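PDB 4NRH: CopN from Chlamydia pneumoniae, which probably acts as a type III secretion gatekeeper, working with its chaperone Scc3 to direct the secretion of translocator proteins. Local coordinates for residues N26-G31 with N106-S111. Residues are numbered along the deposited sequence; the frame is centred on the assembly and turned at random.
Sequences NSEISG and NILFAS. With NA (sodium ion), chain E.
The side chains of Asn26 and Leu108 cross at about a right angle, the amide ND2 resting 3.3 Å from the methyl CD2 of Leu108. This van der Waals patch illustrates how a loop shaped by its own polar bonds can be laid against the start of a helix with no hydrogen bond passing directly between the two segments. The other methyl, CD1 of Leu108, lies 3.7 Å from OE2 of Glu28, so the leucine fork touches an amide with one branch and a carboxylate with the other. Phe109 adds an edge contact: CE1 comes within 4.0 Å of CB of Asn26, which sits near the ring plane.

The loop links helices 18-24 and 31-40 in the HrpJ-like region of this all-helical chain, and it is built on a type I beta turn from Asn26 to Ile29. With CG anti to the backbone N (chi1 -170°), OD1 of Asn26 accepts a hydrogen bond from the backbone N of Glu28 at 3.0 Å, making an Asx turn. The bond is fairly straight (159°), with the donor tilted 23° from the carbonyl plane. Gln112 and Arg126 bridge loop and helix 108-115: NE2 of Gln112 bonds to OD1 of Asn26 and OE2 of Glu28, and its OE1 to the backbone N of Ser27. Arg126 forms a salt bridge with that same OE2 and also bonds to OG of Ser111, so charge and hydrogen bond together hold the carboxylate beside Leu108.

A sodium ion bridges the two ends of the turn and joins them to helix 18-24, bound by O of Asn26 at 2.4 Å and O of Ile29 at 2.5 Å, with the carbonyl of Ala23 and three waters filling its shell.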
loop_
_atom_site.group_PDB
_atom_site.type_symbol
_atom_site.label_atom_id
_atom_site.label_comp_id
_atom_site.label_asym_id
_atom_site.label_seq_id
_atom_site.Cartn_x
_atom_site.Cartn_y
_atom_site.Cartn_z
ATOM N N ASN A 26 -19.488 -5.737 -24.593
ATOM C CA ASN A 26 -18.413 -6.718 -24.677
ATOM C C ASN A 26 -17.638 -6.546 -25.981
ATOM O O ASN A 26 -18.146 -6.857 -27.058
ATOM C CB ASN A 26 -18.986 -8.135 -24.569
ATOM C CG ASN A 26 -17.913 -9.199 -24.394
ATOM O OD1 ASN A 26 -16.776 -9.043 -24.834
ATOM N ND2 ASN A 26 -18.288 -10.303 -23.759
ATOM N N SER A 27 -16.407 -6.056 -25.880
ATOM C CA SER A 27 -15.618 -5.718 -27.062
ATOM C C SER A 27 -14.959 -6.924 -27.730
ATOM O O SER A 27 -14.297 -6.780 -28.757
ATOM C CB SER A 27 -14.543 -4.693 -26.696
ATOM O OG SER A 27 -13.621 -5.234 -25.765
ATOM N N GLU A 28 -15.134 -8.110 -27.154
ATOM C CA GLU A 28 -14.524 -9.310 -27.724
ATOM C C GLU A 28 -15.523 -10.207 -28.450
ATOM O O GLU A 28 -15.160 -11.279 -28.935
ATOM C CB GLU A 28 -13.808 -10.114 -26.634
ATOM C CG GLU A 28 -12.536 -9.462 -26.118
ATOM C CD GLU A 28 -11.877 -10.267 -25.017
ATOM O OE1 GLU A 28 -11.060 -11.156 -25.340
ATOM O OE2 GLU A 28 -12.174 -10.014 -23.831
ATOM N N ILE A 29 -16.777 -9.774 -28.529
ATOM C CA ILE A 29 -17.780 -10.530 -29.270
ATOM C C ILE A 29 -18.904 -9.626 -29.772
ATOM O O ILE A 29 -19.196 -8.585 -29.181
ATOM C CB ILE A 29 -18.367 -11.677 -28.412
ATOM C CG1 ILE A 29 -18.921 -12.790 -29.305
ATOM C CG2 ILE A 29 -19.428 -11.157 -27.454
ATOM C CD1 ILE A 29 -19.055 -14.122 -28.607
ATOM N N SER A 30 -19.512 -10.021 -30.887
ATOM C CA SER A 30 -20.603 -9.260 -31.484
ATOM C C SER A 30 -21.885 -10.084 -31.515
ATOM O O SER A 30 -21.845 -11.310 -31.406
ATOM C CB SER A 30 -20.231 -8.809 -32.898
ATOM O OG SER A 30 -20.123 -9.919 -33.774
ATOM N N GLY A 31 -23.020 -9.405 -31.653
ATOM C CA GLY A 31 -24.304 -10.075 -31.743
ATOM C C GLY A 31 -24.368 -10.969 -32.965
ATOM O O GLY A 31 -24.988 -12.034 -32.942
ATOM N N ASN A 106 -15.691 -13.636 -15.125
ATOM C CA ASN A 106 -16.064 -12.707 -14.061
ATOM C C ASN A 106 -15.214 -11.437 -14.022
ATOM O O ASN A 106 -15.539 -10.493 -13.303
ATOM C CB ASN A 106 -15.995 -13.410 -12.704
ATOM C CG ASN A 106 -17.068 -14.467 -12.544
ATOM O OD1 ASN A 106 -18.031 -14.513 -13.312
ATOM N ND2 ASN A 106 -16.908 -15.326 -11.544
ATOM N N ILE A 107 -14.129 -11.416 -14.790
ATOM C CA ILE A 107 -13.287 -10.226 -14.890
ATOM C C ILE A 107 -13.194 -9.766 -16.339
ATOM O O ILE A 107 -12.291 -9.015 -16.711
ATOM C CB ILE A 107 -11.869 -10.476 -14.342
ATOM C CG1 ILE A 107 -11.173 -11.585 -15.133
ATOM C CG2 ILE A 107 -11.923 -10.820 -12.861
ATOM C CD1 ILE A 107 -9.683 -11.660 -14.895
ATOM N N LEU A 108 -14.142 -10.230 -17.148
ATOM C CA LEU A 108 -14.181 -9.944 -18.579
ATOM C C LEU A 108 -14.180 -8.448 -18.888
ATOM O O LEU A 108 -13.317 -7.958 -19.617
ATOM C CB LEU A 108 -15.415 -10.601 -19.202
ATOM C CG LEU A 108 -15.455 -10.779 -20.720
ATOM C CD1 LEU A 108 -14.275 -11.603 -21.195
ATOM C CD2 LEU A 108 -16.760 -11.440 -21.124
ATOM N N PHE A 109 -15.149 -7.729 -18.331
ATOM C CA PHE A 109 -15.324 -6.310 -18.631
ATOM C C PHE A 109 -14.214 -5.457 -18.026
ATOM O O PHE A 109 -13.810 -4.448 -18.609
ATOM C CB PHE A 109 -16.688 -5.831 -18.135
ATOM C CG PHE A 109 -17.844 -6.546 -18.773
ATOM C CD1 PHE A 109 -18.033 -6.495 -20.145
ATOM C CD2 PHE A 109 -18.734 -7.278 -18.006
ATOM C CE1 PHE A 109 -19.094 -7.156 -20.738
ATOM C CE2 PHE A 109 -19.795 -7.941 -18.593
ATOM C CZ PHE A 109 -19.976 -7.880 -19.961
ATOM N N ALA A 110 -13.727 -5.860 -16.857
ATOM C CA ALA A 110 -12.603 -5.180 -16.226
ATOM C C ALA A 110 -11.360 -5.298 -17.099
ATOM O O ALA A 110 -10.639 -4.325 -17.311
ATOM C CB ALA A 110 -12.340 -5.752 -14.843
ATOM N N SER A 111 -11.120 -6.504 -17.605
ATOM C CA SER A 111 -9.957 -6.772 -18.439
ATOM C C SER A 111 -9.986 -5.961 -19.727
ATOM O O SER A 111 -8.948 -5.524 -20.215
ATOM C CB SER A 111 -9.868 -8.260 -18.770
ATOM O OG SER A 111 -10.930 -8.660 -19.621
HETATM NA NA NA E . -19.438 -6.085 -28.916
HETATM O O HOH W 1 -19.047 -3.748 -27.743
HETATM O O HOH W 2 -21.102 -5.762 -30.424
HETATM O O HOH W 3 -17.297 -6.173 -30.779
#